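Local coordinates for protein YECBM32 (Yersinia enterocolitica, PDB 2JDA) that binds polygalacturonic acid, the backbone of plant pectin, in the bacterial periplasm as a calcium-containing carbohydrate-binding module of the F5/8 type C (CBM32) kind, at residues 60-64 with 126-130; 69-75 with 115-121; 15-19 with 37-41; 87-93 with 141-145. All coordinates share one frame. Residues are numbered along the deposited sequence.

In the fold
The chain folds as a beta sandwich, and contacts 1 and 2 report on its two layers. Contact 1, nearest the chain's centre, pairs antiparallel strands of one sheet and supplies two calcium ligands; contact 2 is an inner pair of the five-stranded sheet facing it. They meet where Ser126 OG approaches Gly119 N (3.0 Å) and Thr117 OG1 (2.9 Å). Both rest on backbone hydrogen bonds, whereas contacts 3 and 4, centres about 21 Å apart, rely on side chains donating to carbonyls, with Ile144 packing added in contact 4. Strand 38-41 of contact 3 pairs with strand 125-133 of contact 1 (Ser126 N to Ala40 O and Ile128 N to Trp38 O, both 2.9 Å); Ile75 links contact 2 to Leu87 and Ala88.

Contact 1 (60-64 with 126-130); sequences LIVPF and SAINE. With CA (calcium ion), chain C.
Glu130 OE1 and Asn129 O each bind the calcium ion at 2.4 Å; Asn28, Asp31, Asp33 and Thr36 also belong to the site, and Glu130 OE2 accepts a hydrogen bond from Gly32 N. Across the strands, Val62 N donates to Glu130 O (2.9 Å, 149°), while Val62 O receives Asn129 N at 2.8 Å and, weakly, Glu130 N at 3.4 Å. Two successive residues thus face Val62, with Asn129 kinked to phi/psi -73/-42. Beyond it Phe64 N donates to Ala127 O (3.1 Å, 173°). The short axes, at 119°, approach to 6.1 Å; Val62 and Glu130 CA atoms are 5.1 Å apart, those of Pro63 and Ile128 4.3 Å. Phe64 CB lies 3.6 Å from Ala127 CB, the Phe64 ring (chi1 t) turns its edge to Asn129 OD1, 3.5 Å from CD1, and Ile61 CD1 reaches Ile128 CD1 at 4.3 Å. This is a classic beta bulge in an antiparallel pair, its two bulged residues supplying ligands to the calcium site of this F5/8 type C domain.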
# COMPACT_ATOMS: atom_id res chain seq x y z
N LEU A 60 2.49 -6.08 -3.40
CA LEU A 60 1.61 -5.83 -4.54
C LEU A 60 0.76 -4.59 -4.20
O LEU A 60 0.10 -4.57 -3.17
CB LEU A 60 0.70 -7.03 -4.78
CG LEU A 60 -0.44 -6.79 -5.80
CD1 LEU A 60 0.07 -6.66 -7.21
CD2 LEU A 60 -1.48 -7.89 -5.73
N ILE A 61 0.77 -3.59 -5.06
CA ILE A 61 -0.05 -2.40 -4.92
C ILE A 61 -0.90 -2.23 -6.17
O ILE A 61 -0.43 -2.31 -7.30
CB ILE A 61 0.78 -1.14 -4.55
CG1 ILE A 61 -0.17 0.01 -4.23
CG2 ILE A 61 1.80 -0.77 -5.63
CD1 ILE A 61 0.53 1.22 -3.65
N VAL A 62 -2.20 -2.02 -5.93
CA VAL A 62 -3.21 -1.85 -6.98
C VAL A 62 -3.88 -0.49 -6.73
O VAL A 62 -4.91 -0.42 -6.06
CB VAL A 62 -4.19 -3.02 -6.98
CG1 VAL A 62 -5.16 -2.89 -8.19
CG2 VAL A 62 -3.47 -4.39 -6.96
N PRO A 63 -3.30 0.58 -7.22
CA PRO A 63 -3.87 1.90 -6.99
C PRO A 63 -5.13 2.11 -7.82
O PRO A 63 -5.28 1.54 -8.89
CB PRO A 63 -2.72 2.85 -7.35
CG PRO A 63 -1.95 2.10 -8.38
CD PRO A 63 -2.02 0.67 -7.98
N PHE A 64 -5.99 2.99 -7.36
CA PHE A 64 -7.23 3.35 -8.05
C PHE A 64 -6.97 4.19 -9.28
O PHE A 64 -6.16 5.12 -9.25
CB PHE A 64 -8.08 4.16 -7.06
CG PHE A 64 -9.44 4.59 -7.56
CD1 PHE A 64 -10.39 3.67 -7.94
CD2 PHE A 64 -9.75 5.95 -7.60
CE1 PHE A 64 -11.66 4.10 -8.38
CE2 PHE A 64 -11.02 6.37 -8.04
CZ PHE A 64 -11.94 5.44 -8.42
N SER A 126 -5.65 10.02 -1.97
CA SER A 126 -4.90 8.78 -2.04
C SER A 126 -5.90 7.65 -2.05
O SER A 126 -6.72 7.57 -1.14
CB SER A 126 -3.97 8.63 -0.83
OG SER A 126 -2.98 9.67 -0.78
N ALA A 127 -5.90 6.81 -3.07
CA ALA A 127 -6.92 5.77 -3.17
C ALA A 127 -6.26 4.48 -3.67
O ALA A 127 -5.60 4.48 -4.70
CB ALA A 127 -8.06 6.23 -4.10
N ILE A 128 -6.44 3.40 -2.93
CA ILE A 128 -5.80 2.12 -3.20
C ILE A 128 -6.85 1.02 -3.17
O ILE A 128 -7.53 0.85 -2.18
CB ILE A 128 -4.64 1.84 -2.21
CG1 ILE A 128 -3.58 2.94 -2.30
CG2 ILE A 128 -4.05 0.51 -2.51
CD1 ILE A 128 -2.49 2.92 -1.18
N ASN A 129 -6.96 0.29 -4.28
CA ASN A 129 -7.92 -0.81 -4.34
C ASN A 129 -7.49 -2.01 -3.52
O ASN A 129 -8.31 -2.67 -2.84
CB ASN A 129 -8.14 -1.26 -5.79
CG ASN A 129 -8.71 -0.19 -6.70
OD1 ASN A 129 -9.36 0.75 -6.28
ND2 ASN A 129 -8.44 -0.34 -8.04
N GLU A 130 -6.20 -2.35 -3.58
CA GLU A 130 -5.72 -3.55 -2.92
C GLU A 130 -4.21 -3.45 -2.72
O GLU A 130 -3.46 -2.82 -3.47
CB GLU A 130 -6.04 -4.76 -3.80
CG GLU A 130 -6.17 -6.04 -3.06
CD GLU A 130 -7.37 -6.18 -2.12
OE1 GLU A 130 -8.46 -5.53 -2.15
OE2 GLU A 130 -7.13 -6.95 -1.24
CA CA C . -10.23 -3.85 -2.06

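Contact 2 (69-75 with 115-121); sequences RKLKFSI and LDTFGTD
Two neighbouring antiparallel strands of the five-stranded sheet of this beta sandwich run at 160° with axes 4.6 Å apart. Lys70 N donates to Asp121 OD1 (2.8 Å, 169°), and Lys70 O receives Asp121 N at 3.3 Å. Leu71 turns inward, CD1 3.6 Å from Gly119 O. Lys72 N donates to Gly119 O and Lys72 O accepts from Phe118 N, both at 2.9 Å; two successive residues thus face Lys72 and the register shifts by one, from Lys72-Phe118 (CA-CA 5.2 Å) to Leu71-Thr120 (4.3 Å). Gly119 has phi/psi 81/-167, a positive phi that suits glycine. Phe73 pairs with Thr117 without hydrogen bonds (CA-CA 4.2 Å), its ring (chi1 p) bringing CD1 within 3.9 Å of Leu115 CD2. Ser74 N donates to Asp116 O (2.8 Å) and Asp116 N to Ser74 O (3.0 Å), a hydrogen-bonded pair. Ile75 CG1 meets Leu115 CG at 4.1 Å. Beside the Lys72 side chain, one water accepts from NZ (2.9 Å) and donates to Phe118 O (2.8 Å) and Thr120 O (2.7 Å).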
# COMPACT_ATOMS: atom_id res chain seq x y z
N ARG A 69 -3.93 8.46 -12.81
CA ARG A 69 -3.48 9.06 -11.58
C ARG A 69 -2.29 8.28 -11.04
O ARG A 69 -2.42 7.06 -10.80
CB ARG A 69 -4.58 8.99 -10.51
CG ARG A 69 -5.89 9.55 -10.97
CD ARG A 69 -6.91 9.55 -9.89
NE ARG A 69 -8.15 10.12 -10.38
CZ ARG A 69 -9.26 10.16 -9.66
NH1 ARG A 69 -9.28 9.67 -8.43
NH2 ARG A 69 -10.35 10.68 -10.19
N LYS A 70 -1.18 8.98 -10.81
CA LYS A 70 0.01 8.38 -10.18
C LYS A 70 0.04 8.79 -8.71
O LYS A 70 0.05 9.96 -8.38
CB LYS A 70 1.27 8.91 -10.85
CG LYS A 70 1.43 8.48 -12.28
CD LYS A 70 2.86 8.65 -12.74
CE LYS A 70 3.03 9.91 -13.41
NZ LYS A 70 2.92 9.61 -14.87
N LEU A 71 0.04 7.81 -7.83
CA LEU A 71 0.02 8.00 -6.39
C LEU A 71 1.44 8.19 -5.90
O LEU A 71 2.34 7.40 -6.25
CB LEU A 71 -0.58 6.75 -5.73
CG LEU A 71 -0.62 6.74 -4.21
CD1 LEU A 71 -1.58 7.73 -3.68
CD2 LEU A 71 -0.97 5.34 -3.77
N LYS A 72 1.64 9.21 -5.08
CA LYS A 72 2.90 9.49 -4.45
C LYS A 72 2.85 8.87 -3.07
O LYS A 72 1.89 9.10 -2.32
CB LYS A 72 3.11 10.98 -4.33
CG LYS A 72 3.02 11.72 -5.62
CD LYS A 72 3.17 13.22 -5.42
CE LYS A 72 2.41 14.06 -6.46
NZ LYS A 72 1.78 15.17 -5.65
N PHE A 73 3.88 8.11 -2.69
CA PHE A 73 3.90 7.43 -1.42
C PHE A 73 5.26 6.99 -0.98
O PHE A 73 6.19 6.95 -1.77
CB PHE A 73 2.94 6.22 -1.45
CG PHE A 73 3.40 5.07 -2.34
CD1 PHE A 73 3.84 3.86 -1.78
CD2 PHE A 73 3.42 5.17 -3.72
CE1 PHE A 73 4.27 2.86 -2.58
CE2 PHE A 73 3.88 4.15 -4.51
CZ PHE A 73 4.28 2.97 -3.92
N SER A 74 5.34 6.63 0.30
CA SER A 74 6.50 6.05 0.95
C SER A 74 6.10 4.80 1.70
O SER A 74 4.96 4.69 2.10
CB SER A 74 7.17 7.06 1.92
OG SER A 74 7.60 8.20 1.22
N ILE A 75 7.02 3.85 1.86
CA ILE A 75 6.73 2.59 2.56
C ILE A 75 7.71 2.39 3.66
O ILE A 75 8.92 2.54 3.46
CB ILE A 75 6.84 1.35 1.66
CG1 ILE A 75 6.06 1.51 0.38
CG2 ILE A 75 6.35 0.11 2.37
CD1 ILE A 75 6.35 0.44 -0.65
N LEU A 115 2.20 2.62 4.70
CA LEU A 115 2.36 3.50 3.56
C LEU A 115 1.94 4.89 3.99
O LEU A 115 0.83 5.09 4.47
CB LEU A 115 1.52 3.08 2.36
CG LEU A 115 2.10 1.95 1.51
CD1 LEU A 115 2.10 0.68 2.25
CD2 LEU A 115 1.28 1.79 0.25
N ASP A 116 2.85 5.86 3.84
CA ASP A 116 2.52 7.26 4.01
C ASP A 116 2.25 7.76 2.58
O ASP A 116 3.08 7.55 1.68
CB ASP A 116 3.67 8.05 4.63
CG ASP A 116 4.01 7.63 6.05
OD1 ASP A 116 3.21 6.87 6.72
OD2 ASP A 116 5.11 7.99 6.56
N THR A 117 1.11 8.38 2.35
CA THR A 117 0.66 8.71 1.00
C THR A 117 0.47 10.22 0.89
O THR A 117 0.12 10.90 1.85
CB THR A 117 -0.63 7.97 0.62
OG1 THR A 117 -1.71 8.37 1.47
CG2 THR A 117 -0.49 6.46 0.80
N PHE A 118 0.66 10.72 -0.32
CA PHE A 118 0.73 12.17 -0.57
C PHE A 118 -0.20 12.63 -1.67
O PHE A 118 0.00 13.75 -2.22
CB PHE A 118 2.19 12.59 -0.88
CG PHE A 118 3.18 12.12 0.14
CD1 PHE A 118 3.40 12.83 1.28
CD2 PHE A 118 3.87 10.94 -0.02
CE1 PHE A 118 4.27 12.35 2.25
CE2 PHE A 118 4.77 10.48 0.96
CZ PHE A 118 4.92 11.16 2.09
N GLY A 119 -1.23 11.82 -2.00
CA GLY A 119 -2.14 12.14 -3.09
C GLY A 119 -1.56 11.76 -4.41
O GLY A 119 -0.56 11.05 -4.50
N THR A 120 -2.20 12.26 -5.48
CA THR A 120 -1.75 11.95 -6.82
C THR A 120 -1.35 13.23 -7.53
O THR A 120 -1.35 14.36 -6.96
CB THR A 120 -2.81 11.23 -7.64
OG1 THR A 120 -3.94 12.12 -7.93
CG2 THR A 120 -3.38 10.06 -6.92
N ASP A 121 -0.95 13.03 -8.80
CA ASP A 121 -0.69 14.16 -9.71
C ASP A 121 -1.94 14.84 -10.22
O ASP A 121 -1.82 15.85 -10.93
CB ASP A 121 0.23 13.70 -10.86
CG ASP A 121 -0.33 12.52 -11.68
OD1 ASP A 121 -1.26 11.78 -11.24
OD2 ASP A 121 0.10 12.25 -12.84
O HOH W 1 -0.85 15.25 -4.42

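Contact 3 (15-19 with 37-41); sequences ASGYD and RWAAS
Segment 15-19 leaves strand 10-15 as an extended loop: Ser16 bends the chain (phi/psi -62/-33), after which Gly17 is almost fully stretched (179/178) and Tyr18 stays extended (-165/164). Residues 38-41 of the second segment form a short strand. The CA atoms come nearest at Tyr18 and Ala40, 4.4 Å apart, yet the backbones share little bonding: Asp19 N donates weakly to Ala39 O (2.9 Å, but a bent 129°), and Tyr18 CA makes a CA-H...O contact with the same oxygen at 3.2 Å. The firmer link is from a side chain. Trp38, with chi1 t and chi2 67°, swings its indole to the loop so that NE1 donates to Gly17 O at 2.9 Å and 165°, in the plane of the ring. Tyr18 CB lies along the ring edge, 4.1 Å from Trp38 CD1, while Ala15 CB sits 4.0 Å from Trp38 CE2. Ala40 CB closes on Gly17 O at 3.5 Å. The contact therefore ties a surface loop to an edge strand by a buried indole. Strand 38-41 is itself paired with strand 125-133, through backbone bonds of Trp38 with Ile128 and Ala40 with Ser126, and Trp38 also packs on Ser44 and Val46 of strand 44-50.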
# COMPACT_ATOMS: atom_id res chain seq x y z
N ALA A 15 -5.75 3.43 9.61
CA ALA A 15 -5.40 4.54 8.74
C ALA A 15 -5.58 5.90 9.42
O ALA A 15 -6.30 6.04 10.41
CB ALA A 15 -6.21 4.48 7.46
N SER A 16 -4.95 6.92 8.83
CA SER A 16 -5.09 8.27 9.28
C SER A 16 -6.53 8.76 9.17
O SER A 16 -6.93 9.61 9.97
CB SER A 16 -4.22 9.19 8.43
OG SER A 16 -4.49 9.07 7.08
N GLY A 17 -7.24 8.29 8.16
CA GLY A 17 -8.58 8.73 7.83
C GLY A 17 -9.07 8.00 6.63
O GLY A 17 -8.36 7.16 6.10
N TYR A 18 -10.32 8.28 6.24
CA TYR A 18 -10.94 7.61 5.14
C TYR A 18 -12.18 8.40 4.73
O TYR A 18 -12.73 9.17 5.50
CB TYR A 18 -11.35 6.16 5.58
CG TYR A 18 -12.39 6.08 6.69
CD1 TYR A 18 -13.72 5.76 6.40
CD2 TYR A 18 -12.06 6.30 8.00
CE1 TYR A 18 -14.68 5.68 7.37
CE2 TYR A 18 -13.02 6.24 9.00
CZ TYR A 18 -14.32 5.94 8.69
OH TYR A 18 -15.28 5.87 9.71
N ASP A 19 -12.68 8.10 3.54
CA ASP A 19 -13.90 8.72 2.99
C ASP A 19 -15.07 8.02 3.63
O ASP A 19 -15.47 6.95 3.20
CB ASP A 19 -13.93 8.60 1.50
CG ASP A 19 -15.10 9.27 0.86
OD1 ASP A 19 -16.13 9.51 1.57
OD2 ASP A 19 -15.04 9.51 -0.37
N ARG A 37 -12.08 0.07 -2.28
CA ARG A 37 -10.87 0.83 -2.02
C ARG A 37 -10.91 1.54 -0.70
O ARG A 37 -11.96 1.83 -0.17
CB ARG A 37 -10.63 1.83 -3.14
CG ARG A 37 -11.65 2.93 -3.29
CD ARG A 37 -11.39 3.78 -4.51
NE ARG A 37 -12.38 4.82 -4.78
CZ ARG A 37 -13.47 4.64 -5.48
NH1 ARG A 37 -13.83 3.44 -5.90
NH2 ARG A 37 -14.22 5.70 -5.71
N TRP A 38 -9.71 1.77 -0.18
CA TRP A 38 -9.47 2.79 0.83
C TRP A 38 -9.14 4.09 0.11
O TRP A 38 -8.36 4.09 -0.84
CB TRP A 38 -8.26 2.39 1.69
CG TRP A 38 -7.76 3.50 2.58
CD1 TRP A 38 -8.44 4.05 3.65
CD2 TRP A 38 -6.53 4.20 2.50
NE1 TRP A 38 -7.74 5.09 4.18
CE2 TRP A 38 -6.53 5.18 3.53
CE3 TRP A 38 -5.42 4.15 1.63
CZ2 TRP A 38 -5.48 6.06 3.70
CZ3 TRP A 38 -4.39 5.01 1.81
CH2 TRP A 38 -4.42 5.97 2.86
N ALA A 39 -9.69 5.18 0.60
CA ALA A 39 -9.39 6.52 0.07
C ALA A 39 -9.38 7.53 1.21
O ALA A 39 -10.24 7.51 2.07
CB ALA A 39 -10.37 6.96 -0.96
N ALA A 40 -8.41 8.45 1.17
CA ALA A 40 -8.26 9.50 2.18
C ALA A 40 -7.64 10.70 1.51
O ALA A 40 -6.96 10.55 0.52
CB ALA A 40 -7.38 9.02 3.30
N SER A 41 -7.86 11.91 2.05
CA SER A 41 -7.38 13.14 1.42
C SER A 41 -6.25 13.77 2.23
O SER A 41 -6.16 13.65 3.47
CB SER A 41 -8.52 14.14 1.21
OG SER A 41 -9.24 14.36 2.35

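Contact 4 (87-93 with 141-145); sequences LAEGLET and SRAIK. With SO4 (sulfate ion), chain H.
Ile144, Arg142 and Leu91 bury the most surface here, joining the end of strand 85-92 to strand 141-143 and the C-terminal residues after it. The two backbones are not paired: their nearest CA atoms, Ala88 and Lys145, are 6.0 Å apart. Ile144 (chi1 p, chi2 t) inserts its side chain between strand residues, with CD1 3.8 Å from Ala88 CB and 4.5 Å from Leu87 CB, and CG2 4.0 Å from Leu91 CD1. Leu91 (chi1 m, chi2 t) points toward the other segment and also brings CD2 within 4.3 Å of Arg142 NH2. Arg142 is extended, chi1 to chi3 all t, and its guanidinium grips one carbonyl with two nitrogens: NH1 and NH2 each lie 3.0 Å from Glu92 O, at 147° and 145°, with the acceptor near the guanidinium plane. Arg142 NH1 also forms a salt bridge with Glu101 of strand 101-105, the parallel neighbour of strand 141-143. At the far end Ser141 N donates to sulfate O1 (3.0 Å) and Ser141 OG to sulfate O2 (2.6 Å), an ion probably from the crystallisation liquor. The chemistry, two N-H groups sharing one carbonyl acceptor plus apolar contacts of Ile144, implies that side chains rather than backbone pairing bridge the gap.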
# COMPACT_ATOMS: atom_id res chain seq x y z
N LEU A 87 11.43 1.32 3.58
CA LEU A 87 11.75 0.49 2.42
C LEU A 87 12.07 1.34 1.23
O LEU A 87 13.00 1.00 0.48
CB LEU A 87 10.63 -0.42 2.05
CG LEU A 87 10.32 -1.61 2.92
CD1 LEU A 87 9.14 -2.41 2.38
CD2 LEU A 87 11.58 -2.52 3.08
N ALA A 88 11.34 2.44 1.05
CA ALA A 88 11.56 3.45 0.05
C ALA A 88 10.70 4.67 0.33
O ALA A 88 9.59 4.56 0.83
CB ALA A 88 11.27 2.89 -1.37
N GLU A 89 11.20 5.84 -0.02
CA GLU A 89 10.47 7.08 0.17
C GLU A 89 10.30 7.82 -1.16
O GLU A 89 11.19 7.74 -2.05
CB GLU A 89 11.14 7.98 1.20
CG GLU A 89 11.17 7.42 2.59
CD GLU A 89 11.60 8.45 3.62
OE1 GLU A 89 10.80 9.37 3.96
OE2 GLU A 89 12.72 8.31 4.13
N GLY A 90 9.19 8.53 -1.30
CA GLY A 90 8.92 9.39 -2.44
C GLY A 90 8.80 8.63 -3.77
O GLY A 90 9.28 9.10 -4.80
N LEU A 91 8.19 7.47 -3.74
CA LEU A 91 7.82 6.71 -4.93
C LEU A 91 6.58 7.27 -5.60
O LEU A 91 5.78 7.91 -4.94
CB LEU A 91 7.45 5.24 -4.56
CG LEU A 91 8.53 4.44 -3.86
CD1 LEU A 91 8.06 3.08 -3.49
CD2 LEU A 91 9.70 4.27 -4.79
N GLU A 92 6.41 6.99 -6.88
CA GLU A 92 5.13 7.17 -7.56
C GLU A 92 4.74 5.87 -8.21
O GLU A 92 5.59 5.18 -8.79
CB GLU A 92 5.25 8.19 -8.67
CG GLU A 92 5.33 9.64 -8.28
CD GLU A 92 5.27 10.46 -9.57
OE1 GLU A 92 4.36 11.23 -9.74
OE2 GLU A 92 6.12 10.24 -10.46
N THR A 93 3.46 5.53 -8.19
CA THR A 93 2.95 4.40 -8.95
C THR A 93 3.00 4.71 -10.44
O THR A 93 3.01 5.84 -10.88
CB THR A 93 1.53 3.99 -8.56
OG1 THR A 93 0.59 5.07 -8.75
CG2 THR A 93 1.50 3.56 -7.11
N SER A 141 8.95 -7.64 -11.51
CA SER A 141 9.43 -6.99 -10.31
C SER A 141 9.85 -5.57 -10.60
O SER A 141 10.57 -5.33 -11.57
CB SER A 141 10.63 -7.76 -9.78
OG SER A 141 10.25 -9.02 -9.28
N ARG A 142 9.41 -4.64 -9.77
CA ARG A 142 9.89 -3.27 -9.76
C ARG A 142 10.66 -3.07 -8.47
O ARG A 142 10.10 -2.98 -7.39
CB ARG A 142 8.76 -2.26 -9.85
CG ARG A 142 9.19 -0.83 -9.75
CD ARG A 142 8.04 0.12 -9.69
NE ARG A 142 8.49 1.44 -9.31
CZ ARG A 142 7.68 2.48 -9.12
NH1 ARG A 142 6.35 2.35 -9.31
NH2 ARG A 142 8.19 3.64 -8.74
N ALA A 143 11.98 -3.05 -8.59
CA ALA A 143 12.82 -2.90 -7.41
C ALA A 143 12.76 -1.44 -6.95
O ALA A 143 12.98 -0.53 -7.74
CB ALA A 143 14.26 -3.32 -7.69
N ILE A 144 12.47 -1.21 -5.66
CA ILE A 144 12.23 0.17 -5.19
C ILE A 144 13.32 0.80 -4.43
O ILE A 144 13.34 2.05 -4.29
CB ILE A 144 10.90 0.32 -4.43
CG1 ILE A 144 10.88 -0.58 -3.19
CG2 ILE A 144 9.75 0.00 -5.35
CD1 ILE A 144 9.65 -0.38 -2.31
N LYS A 145 14.22 -0.01 -3.93
CA LYS A 145 15.48 0.52 -3.40
C LYS A 145 16.58 -0.56 -3.48
O LYS A 145 16.23 -1.77 -3.42
CB LYS A 145 15.24 1.00 -1.96
CG LYS A 145 16.46 1.59 -1.28
CD LYS A 145 16.07 2.04 0.15
CE LYS A 145 17.24 2.53 0.92
NZ LYS A 145 16.76 2.84 2.33
S SO4 H . 10.47 -11.12 -12.31
O1 SO4 H . 10.15 -9.90 -13.00
O2 SO4 H . 10.03 -11.01 -10.90
O3 SO4 H . 9.65 -12.18 -12.93
O4 SO4 H . 11.84 -11.28 -12.26